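Checkpoint serine/threonine-protein kinase BUB1 (Saccharomyces cerevisiae, PDB 3ESL) phosphorylates serine and threonine residues in spindle checkpoint signalling, delaying anaphase until chromosomes are bioriented, with this all-helical chain as its TPR-like N-terminal domain. Local coordinates at residues A[95-107]-A[184-196]. Residues are numbered along the deposited sequence; the frame is centred on the assembly and turned at random.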
loop_
_atom_site.group_PDB
_atom_site.type_symbol
_atom_site.label_atom_id
_atom_site.label_comp_id
_atom_site.label_asym_id
_atom_site.label_seq_id
_atom_site.Cartn_x
_atom_site.Cartn_y
_atom_site.Cartn_z
ATOM N N PHE A 95 5.854 11.339 -5.797
ATOM C CA PHE A 95 4.931 11.727 -4.733
ATOM C C PHE A 95 3.472 11.673 -5.188
ATOM O O PHE A 95 2.617 11.154 -4.478
ATOM C CB PHE A 95 5.219 13.129 -4.175
ATOM C CG PHE A 95 4.124 13.645 -3.281
ATOM C CD1 PHE A 95 4.049 13.240 -1.947
ATOM C CD2 PHE A 95 3.124 14.477 -3.782
ATOM C CE1 PHE A 95 3.019 13.691 -1.122
ATOM C CE2 PHE A 95 2.095 14.936 -2.967
ATOM C CZ PHE A 95 2.037 14.539 -1.628
ATOM N N HIS A 96 3.193 12.223 -6.368
ATOM C CA HIS A 96 1.805 12.311 -6.803
ATOM C C HIS A 96 1.150 10.950 -7.000
ATOM O O HIS A 96 0.005 10.757 -6.606
ATOM C CB HIS A 96 1.654 13.203 -8.029
ATOM C CG HIS A 96 1.784 14.655 -7.703
ATOM N ND1 HIS A 96 0.843 15.334 -6.961
ATOM C CD2 HIS A 96 2.759 15.550 -7.989
ATOM C CE1 HIS A 96 1.225 16.590 -6.814
ATOM N NE2 HIS A 96 2.383 16.748 -7.430
ATOM N N GLU A 97 1.882 10.020 -7.596
ATOM C CA GLU A 97 1.354 8.669 -7.776
ATOM C C GLU A 97 1.260 7.940 -6.445
ATOM O O GLU A 97 0.298 7.217 -6.218
ATOM C CB GLU A 97 2.169 7.887 -8.803
ATOM C CG GLU A 97 1.871 8.370 -10.228
ATOM C CD GLU A 97 0.385 8.293 -10.562
ATOM O OE1 GLU A 97 -0.174 7.181 -10.488
ATOM O OE2 GLU A 97 -0.233 9.344 -10.873
ATOM N N SER A 98 2.242 8.154 -5.564
ATOM C CA SER A 98 2.146 7.608 -4.185
ATOM C C SER A 98 0.908 8.128 -3.459
ATOM O O SER A 98 0.109 7.339 -2.932
ATOM C CB SER A 98 3.408 7.909 -3.353
ATOM O OG SER A 98 4.525 7.191 -3.854
ATOM N N GLU A 99 0.744 9.450 -3.435
ATOM C CA GLU A 99 -0.399 10.050 -2.763
ATOM C C GLU A 99 -1.715 9.598 -3.416
ATOM O O GLU A 99 -2.687 9.304 -2.723
ATOM C CB GLU A 99 -0.307 11.580 -2.743
ATOM C CG GLU A 99 -1.408 12.184 -1.902
ATOM C CD GLU A 99 -1.458 13.695 -1.939
ATOM O OE1 GLU A 99 -1.415 14.275 -3.041
ATOM O OE2 GLU A 99 -1.561 14.296 -0.845
ATOM N N ASN A 100 -1.730 9.531 -4.746
ATOM C CA ASN A 100 -2.933 9.098 -5.450
ATOM C C ASN A 100 -3.321 7.658 -5.117
ATOM O O ASN A 100 -4.502 7.319 -5.082
ATOM C CB ASN A 100 -2.776 9.259 -6.957
ATOM C CG ASN A 100 -2.845 10.712 -7.388
ATOM O OD1 ASN A 100 -3.201 11.596 -6.598
ATOM N ND2 ASN A 100 -2.506 10.967 -8.648
ATOM N N THR A 101 -2.314 6.825 -4.877
ATOM C CA THR A 101 -2.566 5.447 -4.452
ATOM C C THR A 101 -3.220 5.444 -3.071
ATOM O O THR A 101 -4.245 4.785 -2.885
ATOM C CB THR A 101 -1.290 4.583 -4.507
ATOM O OG1 THR A 101 -0.732 4.650 -5.825
ATOM C CG2 THR A 101 -1.614 3.109 -4.195
ATOM N N PHE A 102 -2.670 6.209 -2.116
ATOM C CA PHE A 102 -3.301 6.283 -0.797
ATOM C C PHE A 102 -4.730 6.836 -0.873
ATOM O O PHE A 102 -5.628 6.357 -0.180
ATOM C CB PHE A 102 -2.483 7.138 0.167
ATOM C CG PHE A 102 -1.293 6.435 0.762
ATOM C CD1 PHE A 102 -1.462 5.446 1.728
ATOM C CD2 PHE A 102 0.002 6.829 0.413
ATOM C CE1 PHE A 102 -0.340 4.811 2.307
ATOM C CE2 PHE A 102 1.120 6.212 0.968
ATOM C CZ PHE A 102 0.944 5.193 1.927
ATOM N N LYS A 103 -4.929 7.855 -1.707
ATOM C CA LYS A 103 -6.249 8.450 -1.909
ATOM C C LYS A 103 -7.275 7.475 -2.506
ATOM O O LYS A 103 -8.455 7.480 -2.123
ATOM C CB LYS A 103 -6.127 9.698 -2.795
ATOM C CG LYS A 103 -5.470 10.853 -2.079
ATOM C CD LYS A 103 -5.106 11.966 -3.050
ATOM C CE LYS A 103 -6.341 12.457 -3.784
ATOM N NZ LYS A 103 -6.193 13.869 -4.264
ATOM N N TYR A 104 -6.815 6.649 -3.439
ATOM C CA TYR A 104 -7.648 5.630 -4.070
ATOM C C TYR A 104 -8.077 4.573 -3.049
ATOM O O TYR A 104 -9.256 4.221 -2.946
ATOM C CB TYR A 104 -6.856 4.993 -5.201
ATOM C CG TYR A 104 -7.531 3.859 -5.931
ATOM C CD1 TYR A 104 -8.420 4.112 -6.982
ATOM C CD2 TYR A 104 -7.245 2.533 -5.608
ATOM C CE1 TYR A 104 -9.019 3.065 -7.680
ATOM C CE2 TYR A 104 -7.837 1.479 -6.300
ATOM C CZ TYR A 104 -8.722 1.758 -7.336
ATOM O OH TYR A 104 -9.314 0.727 -8.032
ATOM N N MET A 105 -7.104 4.070 -2.292
ATOM C CA MET A 105 -7.390 3.198 -1.155
ATOM C C MET A 105 -8.418 3.825 -0.188
ATOM O O MET A 105 -9.387 3.175 0.202
ATOM C CB MET A 105 -6.090 2.900 -0.414
ATOM C CG MET A 105 -5.076 2.110 -1.251
ATOM S SD MET A 105 -3.432 2.240 -0.491
ATOM C CE MET A 105 -3.670 1.223 0.955
ATOM N N PHE A 106 -8.204 5.085 0.182
ATOM C CA PHE A 106 -9.099 5.780 1.116
ATOM C C PHE A 106 -10.537 5.787 0.569
ATOM O O PHE A 106 -11.487 5.445 1.269
ATOM C CB PHE A 106 -8.605 7.204 1.382
ATOM C CG PHE A 106 -9.364 7.910 2.478
ATOM C CD1 PHE A 106 -9.035 7.706 3.816
ATOM C CD2 PHE A 106 -10.410 8.773 2.167
ATOM C CE1 PHE A 106 -9.743 8.354 4.840
ATOM C CE2 PHE A 106 -11.124 9.429 3.180
ATOM C CZ PHE A 106 -10.786 9.215 4.519
ATOM N N ASN A 107 -10.663 6.131 -0.711
ATOM C CA ASN A 107 -11.962 6.168 -1.395
ATOM C C ASN A 107 -12.678 4.815 -1.412
ATOM O O ASN A 107 -13.906 4.759 -1.322
ATOM C CB ASN A 107 -11.781 6.661 -2.829
ATOM C CG ASN A 107 -13.115 6.842 -3.562
ATOM O OD1 ASN A 107 -13.425 6.114 -4.510
ATOM N ND2 ASN A 107 -13.902 7.802 -3.113
ATOM N N GLY A 184 -9.167 18.771 1.411
ATOM C CA GLY A 184 -8.923 19.079 0.001
ATOM C C GLY A 184 -8.000 18.073 -0.669
ATOM O O GLY A 184 -8.259 17.638 -1.795
ATOM N N ARG A 185 -6.929 17.699 0.032
ATOM C CA ARG A 185 -5.984 16.688 -0.453
ATOM C C ARG A 185 -6.619 15.303 -0.590
ATOM O O ARG A 185 -6.179 14.502 -1.423
ATOM C CB ARG A 185 -4.767 16.574 0.473
ATOM C CG ARG A 185 -3.910 17.824 0.566
ATOM C CD ARG A 185 -2.448 17.473 0.804
ATOM N NE ARG A 185 -1.812 16.953 -0.407
ATOM C CZ ARG A 185 -1.464 17.690 -1.460
ATOM N NH1 ARG A 185 -1.684 19.003 -1.468
ATOM N NH2 ARG A 185 -0.889 17.113 -2.508
ATOM N N LEU A 186 -7.628 15.012 0.233
ATOM C CA LEU A 186 -8.246 13.681 0.250
ATOM C C LEU A 186 -9.332 13.482 -0.799
ATOM O O LEU A 186 -9.706 12.349 -1.086
ATOM C CB LEU A 186 -8.791 13.330 1.647
ATOM C CG LEU A 186 -7.754 12.993 2.725
ATOM C CD1 LEU A 186 -8.388 12.843 4.113
ATOM C CD2 LEU A 186 -6.957 11.743 2.358
ATOM N N ILE A 187 -9.842 14.576 -1.371
ATOM C CA ILE A 187 -10.912 14.481 -2.368
ATOM C C ILE A 187 -10.451 13.577 -3.499
ATOM O O ILE A 187 -9.431 13.842 -4.133
ATOM C CB ILE A 187 -11.319 15.872 -2.955
ATOM C CG1 ILE A 187 -11.889 16.799 -1.869
ATOM C CG2 ILE A 187 -12.303 15.707 -4.109
ATOM C CD1 ILE A 187 -13.142 16.287 -1.173
ATOM N N TYR A 188 -11.203 12.505 -3.725
ATOM C CA TYR A 188 -10.859 11.524 -4.740
ATOM C C TYR A 188 -10.990 12.118 -6.146
ATOM O O TYR A 188 -11.990 12.774 -6.462
ATOM C CB TYR A 188 -11.760 10.294 -4.620
ATOM C CG TYR A 188 -11.417 9.250 -5.643
ATOM C CD1 TYR A 188 -10.196 8.575 -5.591
ATOM C CD2 TYR A 188 -12.295 8.945 -6.676
ATOM C CE1 TYR A 188 -9.862 7.619 -6.535
ATOM C CE2 TYR A 188 -11.968 7.979 -7.636
ATOM C CZ TYR A 188 -10.753 7.323 -7.555
ATOM O OH TYR A 188 -10.421 6.371 -8.497
ATOM N N ARG A 189 -9.987 11.872 -6.980
ATOM C CA ARG A 189 -9.989 12.382 -8.345
ATOM C C ARG A 189 -9.938 11.252 -9.374
ATOM O O ARG A 189 -10.863 11.076 -10.170
ATOM C CB ARG A 189 -8.827 13.363 -8.547
ATOM C CG ARG A 189 -8.945 14.669 -7.739
ATOM C CD ARG A 189 -9.912 15.647 -8.408
ATOM N NE ARG A 189 -9.595 15.780 -9.827
ATOM C CZ ARG A 189 -8.788 16.705 -10.336
ATOM N NH1 ARG A 189 -8.224 17.612 -9.544
ATOM N NH2 ARG A 189 -8.547 16.719 -11.643
ATOM N N THR A 190 -8.863 10.468 -9.320
ATOM C CA THR A 190 -8.528 9.513 -10.367
ATOM C C THR A 190 -7.760 8.327 -9.755
ATOM O O THR A 190 -7.065 8.507 -8.755
ATOM C CB THR A 190 -7.666 10.221 -11.471
ATOM O OG1 THR A 190 -7.500 9.364 -12.598
ATOM C CG2 THR A 190 -6.284 10.657 -10.948
ATOM N N ALA A 191 -7.916 7.124 -10.315
ATOM C CA ALA A 191 -7.038 6.001 -9.935
ATOM C C ALA A 191 -5.580 6.284 -10.315
ATOM O O ALA A 191 -5.310 6.980 -11.302
ATOM C CB ALA A 191 -7.502 4.707 -10.566
ATOM N N PRO A 192 -4.621 5.736 -9.533
ATOM C CA PRO A 192 -3.221 5.913 -9.897
ATOM C C PRO A 192 -2.961 5.323 -11.271
ATOM O O PRO A 192 -3.664 4.403 -11.698
ATOM C CB PRO A 192 -2.454 5.118 -8.821
ATOM C CG PRO A 192 -3.460 4.267 -8.158
ATOM C CD PRO A 192 -4.779 4.961 -8.290
ATOM N N PHE A 193 -1.958 5.851 -11.958
ATOM C CA PHE A 193 -1.682 5.415 -13.311
ATOM C C PHE A 193 -1.427 3.926 -13.442
ATOM O O PHE A 193 -1.861 3.321 -14.420
ATOM C CB PHE A 193 -0.529 6.191 -13.938
ATOM C CG PHE A 193 -0.312 5.853 -15.383
ATOM C CD1 PHE A 193 -1.314 6.104 -16.327
ATOM C CD2 PHE A 193 0.873 5.254 -15.800
ATOM C CE1 PHE A 193 -1.126 5.773 -17.681
ATOM C CE2 PHE A 193 1.077 4.929 -17.150
ATOM C CZ PHE A 193 0.076 5.184 -18.089
ATOM N N PHE A 194 -0.747 3.316 -12.465
ATOM C CA PHE A 194 -0.404 1.899 -12.620
ATOM C C PHE A 194 -1.651 1.026 -12.699
ATOM O O PHE A 194 -1.656 -0.005 -13.373
ATOM C CB PHE A 194 0.586 1.398 -11.541
ATOM C CG PHE A 194 -0.038 1.111 -10.192
ATOM C CD1 PHE A 194 -0.101 2.101 -9.214
ATOM C CD2 PHE A 194 -0.507 -0.167 -9.888
ATOM C CE1 PHE A 194 -0.655 1.827 -7.953
ATOM C CE2 PHE A 194 -1.075 -0.457 -8.642
ATOM C CZ PHE A 194 -1.149 0.540 -7.672
ATOM N N ILE A 195 -2.714 1.456 -12.015
ATOM C CA ILE A 195 -3.969 0.736 -12.040
ATOM C C ILE A 195 -4.652 0.926 -13.399
ATOM O O ILE A 195 -5.094 -0.053 -14.035
ATOM C CB ILE A 195 -4.885 1.185 -10.873
ATOM C CG1 ILE A 195 -4.294 0.685 -9.542
ATOM C CG2 ILE A 195 -6.303 0.648 -11.038
ATOM C CD1 ILE A 195 -5.094 1.055 -8.326
ATOM N N ARG A 196 -4.731 2.183 -13.840
ATOM C CA ARG A 196 -5.387 2.496 -15.117
ATOM C C ARG A 196 -4.676 1.807 -16.292
ATOM O O ARG A 196 -5.326 1.222 -17.172
ATOM C CB ARG A 196 -5.471 4.007 -15.308
ATOM C CG ARG A 196 -6.372 4.664 -14.259
ATOM C CD ARG A 196 -6.653 6.122 -14.578
ATOM N NE ARG A 196 -5.587 7.008 -14.126
ATOM C CZ ARG A 196 -4.860 7.776 -14.928
ATOM N NH1 ARG A 196 -5.071 7.774 -16.242
ATOM N NH2 ARG A 196 -3.922 8.558 -14.409
HETATM O O HOH W 1 -3.155 9.270 -11.631
HETATM O O HOH W 2 -6.630 8.450 -6.167
HETATM O O HOH W 3 -10.062 9.603 -1.636
#
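R185 meets E99 side-on: NE donates to OE2 (2.7 Å) and NH2 to OE1 (2.9 Å), each on a syn lone pair. With carboxylate and guanidinium planes only 22° apart, this two-bond salt bridge fixes the rotation of both groups. Arginine suits the place because NE and NH2 lie side by side and match the two carboxylate oxygens; NH2 also comes within 3.7 Å of F95 CE2. One turn on, the long K103 chain bends at chi3 to bring NZ to R185 O at 2.9 Å and, weakly, to I187 O, carbonyls where the chain leaves helix 177-186.

The flat Y104 ring serves several neighbours. Its CG lies anti to the backbone N (chi1 177°), placing the ring where I195 CD1 makes a CH-pi contact over one face, 3.9 Å from the centroid, while Y188 OH sits at the edge; its own OH keeps a weak bond to Q68. P192 packs CD on Y104 CB, and N107 lays its amide over a face of the Y188 ring. At the far end of segment 184-196, F193 N donates to E97 OE1 (2.7 Å) on its syn side, 29° out of the carboxylate plane. This NH lies in the first turn of helix 193-200, whose dipole may favour the carboxylate's charge; proline, with no N-H to satisfy, suits the N-cap position at P192.

Farther out, waters join N100 O to T190 O and K103 O to L186 O. F130 adds a cation-pi partner to R185; Y86 stacks on F194. The irregular linker 187-192 thus runs across helix 95-108, joining the last two helices over one side of the TPR-like helical array of the Mad3/BUB1 homology domain.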